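Local structure of cell division protein FtsI/penicillin binding protein 2 (Legionella pneumophila subsp. pneumophila ATCC 43290, 4ZTK) at residues R23-V28 with I56-E61; K30-A35 with G44-A49. The protein probably cross-links peptidoglycan peptides as a D,D-transpeptidase in septal cell-wall synthesis during cell division. One frame throughout, in Å; residues are numbered along the deposited sequence.

In the fold
Contacts 1 and 2 hold successive turns of one helix, 22-38, against one face of the five-stranded antiparallel sheet. In contact 1 the first turns lie on strand 56-63, one of its two outermost strands; in contact 2 the later turns reach strand 43-49, its neighbour in both sequence and sheet. The two centres are about 7 Å apart. Both contacts are buried, but their chemistry differs: at the sheet edge a glutamine side chain pairs with backbone groups of the strand, whereas one strand further in 30-35 meets 44-49 by apolar packing, with no hydrogen bond between them. Solvent is reached on the helix's outer side, at Gln26, Lys30, Thr33 and Thr34.

Contact 1: R23-V28 with I56-E61; sequences RMQQIV and IIAFAE
Gln25 meets Phe59 through a side chain whose CG stands anti to the backbone N (chi1 -176°) and whose chain then bends at chi2, 61°, to bring CD up to the strand backbone. There the carboxamide takes up both the N-H and the C=O of Phe59, tying the helix to the backbone of this outermost strand. Phe59 N donates to Gln25 OE1 at 3.0 Å, nearly straight and in the carbonyl plane on a lone pair. In return Gln25 NE2 donates to Phe59 O at 2.8 Å; the acceptor lies close to the amide plane of Gln25, while NE2 sits well above the plane of the Phe59 carbonyl. Two bonds from one flat group fix its rotation, and Gln25 NE2 has a further acceptor in Glu29 OE2 on the same helix.

Alongside this polar pair the packing is apolar and small. Ala58 CB points at the helix and receives Met24 CB at 3.8 Å, with Gln25 OE1 near it as well. Val28 CG2 reaches across to Ala60 CB at 3.8 Å and touches Ala58 CB at 4.0 Å, bridging the two alanines that face the helix from alternate strand positions. At the start of the strand, Met24 CG, a selenomethionine carbon, lies 4.2 Å from Ile57 CD1. Phe59 CB points away from the helix.

The axes of helix 23-28 and strand 56-61 run at 26° to each other, 7.0 Å apart at closest approach. Ile57 and Ala58 form a classic beta bulge opposite Ile48 of strand 43-49. Helix 295-310 packs beside the helix, touching Met24 through Ala310 and Val28 through Val306, and Tyr274 of strand 274-281 reaches both Met24 and Ile57.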
ATOM      1  N   ARG A  23      -9.582 -14.519 -15.052  1.00 35.30           N
ATOM      2  CA  ARG A  23     -10.405 -14.769 -13.870  1.00 44.63           C
ATOM      3  C   ARG A  23     -10.223 -13.660 -12.827  1.00 46.66           C
ATOM      4  O   ARG A  23     -11.197 -13.167 -12.247  1.00 40.20           O
ATOM      5  CB  ARG A  23     -10.066 -16.124 -13.251  1.00 53.12           C
ATOM      6  CG  ARG A  23     -10.921 -16.482 -12.044  1.00 67.94           C
ATOM      7  CD  ARG A  23     -10.148 -17.329 -11.041  1.00 85.41           C
ATOM      8  NE  ARG A  23     -10.959 -17.676  -9.875  1.00 96.93           N
ATOM      9  CZ  ARG A  23     -10.463 -18.127  -8.727  1.00 97.98           C
ATOM     10  NH1 ARG A  23      -9.153 -18.281  -8.582  1.00 97.55           N
ATOM     11  NH2 ARG A  23     -11.277 -18.418  -7.719  1.00 94.96           N
HETATM   12  N   MSE A  24      -8.975 -13.272 -12.587  1.00 46.39           N
HETATM   13  CA  MSE A  24      -8.689 -12.206 -11.631  1.00 40.64           C
HETATM   14  C   MSE A  24      -9.206 -10.872 -12.149  1.00 39.89           C
HETATM   15  O   MSE A  24      -9.749 -10.069 -11.390  1.00 40.80           O
HETATM   16  CB  MSE A  24      -7.190 -12.101 -11.348  1.00 46.91           C
HETATM   17  CG  MSE A  24      -6.601 -13.254 -10.552  1.00 53.03           C
HETATM   18 SE   MSE A  24      -7.448 -13.554  -8.816  0.65 74.08          SE
HETATM   19  CE  MSE A  24      -7.705 -11.710  -8.228  1.00 43.87           C
ATOM     20  N   GLN A  25      -9.034 -10.650 -13.450  1.00 34.23           N
ATOM     21  CA  GLN A  25      -9.446  -9.404 -14.082  1.00 39.60           C
ATOM     22  C   GLN A  25     -10.938  -9.150 -13.920  1.00 41.02           C
ATOM     23  O   GLN A  25     -11.359  -8.042 -13.597  1.00 37.07           O
ATOM     24  CB  GLN A  25      -9.087  -9.414 -15.567  1.00 42.75           C
ATOM     25  CG  GLN A  25      -9.390  -8.111 -16.267  1.00 42.95           C
ATOM     26  CD  GLN A  25      -8.613  -6.950 -15.678  1.00 37.34           C
ATOM     27  OE1 GLN A  25      -7.549  -7.135 -15.094  1.00 39.48           O
ATOM     28  NE2 GLN A  25      -9.143  -5.744 -15.832  1.00 43.78           N
ATOM     29  N   GLN A  26     -11.734 -10.187 -14.143  1.00 37.94           N
ATOM     30  CA  GLN A  26     -13.180 -10.071 -14.037  1.00 38.07           C
ATOM     31  C   GLN A  26     -13.612  -9.776 -12.601  1.00 37.31           C
ATOM     32  O   GLN A  26     -14.527  -8.988 -12.371  1.00 46.47           O
ATOM     33  CB  GLN A  26     -13.842 -11.343 -14.561  1.00 44.67           C
ATOM     34  CG  GLN A  26     -15.343 -11.265 -14.625  1.00 55.10           C
ATOM     35  CD  GLN A  26     -15.928 -12.210 -15.655  1.00 61.97           C
ATOM     36  OE1 GLN A  26     -15.589 -12.148 -16.840  1.00 64.40           O
ATOM     37  NE2 GLN A  26     -16.807 -13.095 -15.207  1.00 63.90           N
ATOM     38  N   ILE A  27     -12.942 -10.404 -11.642  1.00 36.19           N
ATOM     39  CA  ILE A  27     -13.181 -10.125 -10.228  1.00 35.44           C
ATOM     40  C   ILE A  27     -12.964  -8.650  -9.883  1.00 33.06           C
ATOM     41  O   ILE A  27     -13.840  -8.006  -9.306  1.00 41.06           O
ATOM     42  CB  ILE A  27     -12.283 -10.988  -9.324  1.00 35.21           C
ATOM     43  CG1 ILE A  27     -12.710 -12.456  -9.407  1.00 41.98           C
ATOM     44  CG2 ILE A  27     -12.331 -10.485  -7.877  1.00 30.56           C
ATOM     45  CD1 ILE A  27     -11.809 -13.405  -8.633  1.00 40.83           C
ATOM     46  N   VAL A  28     -11.809  -8.104 -10.244  1.00 30.10           N
ATOM     47  CA  VAL A  28     -11.507  -6.727  -9.859  1.00 33.33           C
ATOM     48  C   VAL A  28     -12.378  -5.737 -10.629  1.00 34.07           C
ATOM     49  O   VAL A  28     -12.716  -4.666 -10.125  1.00 33.05           O
ATOM     50  CB  VAL A  28     -10.005  -6.394 -10.001  1.00 32.04           C
ATOM     51  CG1 VAL A  28      -9.192  -7.257  -9.054  1.00 30.50           C
ATOM     52  CG2 VAL A  28      -9.528  -6.579 -11.444  1.00 32.91           C
ATOM     53  N   ILE A  56       2.005  -7.759 -12.652  1.00 36.01           N
ATOM     54  CA  ILE A  56       0.596  -7.419 -12.516  1.00 42.47           C
ATOM     55  C   ILE A  56      -0.222  -8.488 -13.219  1.00 46.79           C
ATOM     56  O   ILE A  56       0.014  -8.777 -14.395  1.00 40.06           O
ATOM     57  CB  ILE A  56       0.280  -6.073 -13.182  1.00 48.29           C
ATOM     58  CG1 ILE A  56       1.194  -4.980 -12.628  1.00 47.92           C
ATOM     59  CG2 ILE A  56      -1.186  -5.711 -12.988  1.00 40.29           C
ATOM     60  CD1 ILE A  56       1.040  -4.769 -11.161  1.00 40.94           C
ATOM     61  N   ILE A  57      -1.176  -9.083 -12.508  1.00 37.34           N
ATOM     62  CA  ILE A  57      -2.020 -10.113 -13.106  1.00 37.59           C
ATOM     63  C   ILE A  57      -3.471  -9.666 -13.230  1.00 37.90           C
ATOM     64  O   ILE A  57      -4.296 -10.364 -13.813  1.00 40.75           O
ATOM     65  CB  ILE A  57      -1.952 -11.443 -12.333  1.00 38.13           C
ATOM     66  CG1 ILE A  57      -2.485 -11.264 -10.912  1.00 38.39           C
ATOM     67  CG2 ILE A  57      -0.528 -11.978 -12.322  1.00 40.44           C
ATOM     68  CD1 ILE A  57      -2.439 -12.530 -10.094  1.00 44.74           C
ATOM     69  N   ALA A  58      -3.776  -8.501 -12.670  1.00 34.29           N
ATOM     70  CA  ALA A  58      -5.073  -7.871 -12.878  1.00 35.16           C
ATOM     71  C   ALA A  58      -4.994  -6.388 -12.546  1.00 32.56           C
ATOM     72  O   ALA A  58      -4.269  -5.978 -11.634  1.00 30.99           O
ATOM     73  CB  ALA A  58      -6.148  -8.553 -12.049  1.00 40.58           C
ATOM     74  N   PHE A  59      -5.749  -5.592 -13.292  1.00 32.99           N
ATOM     75  CA  PHE A  59      -5.747  -4.146 -13.140  1.00 35.53           C
ATOM     76  C   PHE A  59      -7.068  -3.620 -13.681  1.00 36.73           C
ATOM     77  O   PHE A  59      -7.380  -3.818 -14.851  1.00 41.85           O
ATOM     78  CB  PHE A  59      -4.582  -3.547 -13.933  1.00 35.59           C
ATOM     79  CG  PHE A  59      -4.360  -2.078 -13.689  1.00 39.47           C
ATOM     80  CD1 PHE A  59      -5.192  -1.126 -14.259  1.00 42.02           C
ATOM     81  CD2 PHE A  59      -3.302  -1.649 -12.909  1.00 35.44           C
ATOM     82  CE1 PHE A  59      -4.984   0.221 -14.036  1.00 41.15           C
ATOM     83  CE2 PHE A  59      -3.086  -0.299 -12.683  1.00 43.27           C
ATOM     84  CZ  PHE A  59      -3.929   0.636 -13.248  1.00 43.94           C
ATOM     85  N   ALA A  60      -7.851  -2.962 -12.836  1.00 34.73           N
ATOM     86  CA  ALA A  60      -9.090  -2.345 -13.301  1.00 34.13           C
ATOM     87  C   ALA A  60      -9.341  -1.013 -12.616  1.00 36.39           C
ATOM     88  O   ALA A  60      -9.028  -0.839 -11.435  1.00 37.12           O
ATOM     89  CB  ALA A  60     -10.271  -3.276 -13.090  1.00 32.49           C
ATOM     90  N   GLU A  61      -9.906  -0.074 -13.364  1.00 29.35           N
ATOM     91  CA  GLU A  61     -10.268   1.223 -12.809  1.00 33.40           C
ATOM     92  C   GLU A  61     -11.650   1.655 -13.283  1.00 30.44           C
ATOM     93  O   GLU A  61     -12.130   1.204 -14.321  1.00 36.52           O
ATOM     94  CB  GLU A  61      -9.219   2.285 -13.166  1.00 35.63           C
ATOM     95  CG  GLU A  61      -9.085   2.562 -14.657  1.00 42.25           C
ATOM     96  CD  GLU A  61      -7.936   3.507 -14.982  1.00 47.97           C
ATOM     97  OE1 GLU A  61      -7.304   3.334 -16.047  1.00 57.20           O
ATOM     98  OE2 GLU A  61      -7.664   4.424 -14.178  1.00 38.88           O
TER

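Contact 2: K30-A35 with G44-A49; sequences KQITTA and GVIAIA
Ile32 and Ile46 carry the close packing here, their side chains sliding past each other in opposite directions. Ile32 CG1 lies anti to the backbone N (chi1 -165°) and rests 3.5 Å from Gly44 C. The terminal Ile32 CD1 lies against Val45 N, so the branch runs along the Gly44-Val45 peptide, and it touches Ile46 CG1 at 3.6 Å. In the other direction Ile46 CD1 tucks against Ile32 CB, also at 3.6 Å. The fit at Gly44 is tight: a beta carbon there would lie about 3.0 Å from Ile32 CD1.

Away from this pair the contact thins quickly. Gln31 adds a looser touch, its CB 4.1 Å from Ile46 CD1, before its amide turns away to a weak hydrogen bond with Asp309 on helix 295-310. The outward side of the helix is exposed at Lys30, Thr33 and Thr34; there Thr34 OG1 donates to Lys30 O at 2.6 Å, one turn back along the helix.

Ile280 of strand 274-281 adds to the apolar surroundings of Ile32, and Val302 of helix 295-310 to those of Ile46. On the other face of the strand, Val45 and Ala47 meet helix 189-200. Sheet with helices on both faces, and the N- and C-terminal helices together on one, is characteristic of the penicillin-binding transpeptidase and serine beta-lactamase fold.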
ATOM      1  N   LYS A  30     -15.600  -6.196 -11.470  1.00 32.99           N
ATOM      2  CA  LYS A  30     -16.874  -6.109 -10.756  1.00 35.88           C
ATOM      3  C   LYS A  30     -16.750  -5.311  -9.461  1.00 31.31           C
ATOM      4  O   LYS A  30     -17.642  -4.535  -9.110  1.00 35.12           O
ATOM      5  CB  LYS A  30     -17.411  -7.501 -10.415  1.00 36.02           C
ATOM      6  CG  LYS A  30     -17.675  -8.381 -11.610  1.00 48.21           C
ATOM      7  CD  LYS A  30     -18.297  -9.709 -11.203  1.00 61.96           C
ATOM      8  CE  LYS A  30     -17.349 -10.533 -10.346  1.00 66.96           C
ATOM      9  NZ  LYS A  30     -17.941 -11.854  -9.992  1.00 68.42           N
ATOM     10  N   GLN A  31     -15.656  -5.523  -8.740  1.00 31.38           N
ATOM     11  CA  GLN A  31     -15.504  -4.945  -7.409  1.00 33.35           C
ATOM     12  C   GLN A  31     -15.222  -3.443  -7.415  1.00 27.85           C
ATOM     13  O   GLN A  31     -15.823  -2.701  -6.638  1.00 34.42           O
ATOM     14  CB  GLN A  31     -14.423  -5.683  -6.611  1.00 34.63           C
ATOM     15  CG  GLN A  31     -14.751  -7.137  -6.289  1.00 36.60           C
ATOM     16  CD  GLN A  31     -15.904  -7.288  -5.308  1.00 38.54           C
ATOM     17  OE1 GLN A  31     -16.367  -6.313  -4.713  1.00 37.33           O
ATOM     18  NE2 GLN A  31     -16.369  -8.521  -5.134  1.00 33.90           N
ATOM     19  N   ILE A  32     -14.311  -2.988  -8.273  1.00 27.37           N
ATOM     20  CA  ILE A  32     -13.940  -1.568  -8.264  1.00 27.11           C
ATOM     21  C   ILE A  32     -15.057  -0.691  -8.824  1.00 30.06           C
ATOM     22  O   ILE A  32     -15.287   0.424  -8.357  1.00 31.32           O
ATOM     23  CB  ILE A  32     -12.605  -1.280  -9.005  1.00 31.42           C
ATOM     24  CG1 ILE A  32     -12.100   0.121  -8.657  1.00 31.68           C
ATOM     25  CG2 ILE A  32     -12.749  -1.427 -10.524  1.00 27.39           C
ATOM     26  CD1 ILE A  32     -11.874   0.340  -7.169  1.00 27.39           C
ATOM     27  N   THR A  33     -15.760  -1.205  -9.824  1.00 30.51           N
ATOM     28  CA  THR A  33     -16.819  -0.443 -10.457  1.00 30.12           C
ATOM     29  C   THR A  33     -17.968  -0.271  -9.452  1.00 40.38           C
ATOM     30  O   THR A  33     -18.584   0.795  -9.369  1.00 39.72           O
ATOM     31  CB  THR A  33     -17.270  -1.142 -11.757  1.00 36.33           C
ATOM     32  OG1 THR A  33     -18.134  -0.284 -12.509  1.00 53.42           O
ATOM     33  CG2 THR A  33     -17.977  -2.429 -11.428  1.00 38.15           C
ATOM     34  N   THR A  34     -18.211  -1.310  -8.657  1.00 31.99           N
ATOM     35  CA  THR A  34     -19.257  -1.290  -7.646  1.00 35.65           C
ATOM     36  C   THR A  34     -18.864  -0.351  -6.512  1.00 37.01           C
ATOM     37  O   THR A  34     -19.679   0.438  -6.031  1.00 33.39           O
ATOM     38  CB  THR A  34     -19.485  -2.699  -7.067  1.00 39.10           C
ATOM     39  OG1 THR A  34     -19.889  -3.590  -8.116  1.00 44.75           O
ATOM     40  CG2 THR A  34     -20.553  -2.672  -5.976  1.00 34.17           C
ATOM     41  N   ALA A  35     -17.604  -0.437  -6.101  1.00 28.97           N
ATOM     42  CA  ALA A  35     -17.101   0.374  -4.996  1.00 31.61           C
ATOM     43  C   ALA A  35     -17.153   1.861  -5.329  1.00 34.18           C
ATOM     44  O   ALA A  35     -17.586   2.671  -4.507  1.00 32.52           O
ATOM     45  CB  ALA A  35     -15.683  -0.041  -4.643  1.00 30.23           C
ATOM     46  N   GLY A  44     -11.472   5.095  -8.961  1.00 32.12           N
ATOM     47  CA  GLY A  44     -10.927   4.045  -8.129  1.00 29.88           C
ATOM     48  C   GLY A  44     -10.182   3.043  -8.975  1.00 26.07           C
ATOM     49  O   GLY A  44     -10.445   2.917 -10.167  1.00 31.59           O
ATOM     50  N   VAL A  45      -9.256   2.325  -8.355  1.00 28.38           N
ATOM     51  CA  VAL A  45      -8.454   1.342  -9.063  1.00 32.05           C
ATOM     52  C   VAL A  45      -8.126   0.176  -8.140  1.00 30.66           C
ATOM     53  O   VAL A  45      -7.921   0.366  -6.942  1.00 30.08           O
ATOM     54  CB  VAL A  45      -7.146   1.973  -9.607  1.00 33.75           C
ATOM     55  CG1 VAL A  45      -6.388   2.690  -8.491  1.00 23.63           C
ATOM     56  CG2 VAL A  45      -6.257   0.920 -10.279  1.00 29.76           C
ATOM     57  N   ILE A  46      -8.114  -1.031  -8.698  1.00 27.55           N
ATOM     58  CA  ILE A  46      -7.614  -2.203  -7.995  1.00 27.32           C
ATOM     59  C   ILE A  46      -6.570  -2.906  -8.850  1.00 28.29           C
ATOM     60  O   ILE A  46      -6.766  -3.108 -10.051  1.00 29.79           O
ATOM     61  CB  ILE A  46      -8.732  -3.209  -7.680  1.00 32.71           C
ATOM     62  CG1 ILE A  46      -9.811  -2.565  -6.812  1.00 29.02           C
ATOM     63  CG2 ILE A  46      -8.159  -4.431  -6.979  1.00 27.89           C
ATOM     64  CD1 ILE A  46     -11.012  -3.457  -6.601  1.00 29.85           C
ATOM     65  N   ALA A  47      -5.461  -3.283  -8.231  1.00 30.35           N
ATOM     66  CA  ALA A  47      -4.440  -4.050  -8.924  1.00 34.47           C
ATOM     67  C   ALA A  47      -4.075  -5.288  -8.120  1.00 29.08           C
ATOM     68  O   ALA A  47      -4.077  -5.261  -6.886  1.00 25.63           O
ATOM     69  CB  ALA A  47      -3.208  -3.192  -9.192  1.00 31.35           C
ATOM     70  N   ILE A  48      -3.797  -6.377  -8.829  1.00 29.94           N
ATOM     71  CA  ILE A  48      -3.329  -7.612  -8.215  1.00 31.34           C
ATOM     72  C   ILE A  48      -1.984  -7.965  -8.829  1.00 31.46           C
ATOM     73  O   ILE A  48      -1.784  -7.782 -10.021  1.00 30.45           O
ATOM     74  CB  ILE A  48      -4.285  -8.790  -8.477  1.00 30.14           C
ATOM     75  CG1 ILE A  48      -5.748  -8.365  -8.318  1.00 29.23           C
ATOM     76  CG2 ILE A  48      -3.939  -9.972  -7.576  1.00 31.41           C
ATOM     77  CD1 ILE A  48      -6.136  -8.011  -6.936  1.00 36.82           C
ATOM     78  N   ALA A  49      -1.061  -8.454  -8.011  1.00 30.69           N
ATOM     79  CA  ALA A  49       0.246  -8.860  -8.503  1.00 30.69           C
ATOM     80  C   ALA A  49       0.619 -10.224  -7.945  1.00 32.52           C
ATOM     81  O   ALA A  49       0.151 -10.626  -6.878  1.00 28.64           O
ATOM     82  CB  ALA A  49       1.316  -7.825  -8.133  1.00 25.72           C
TER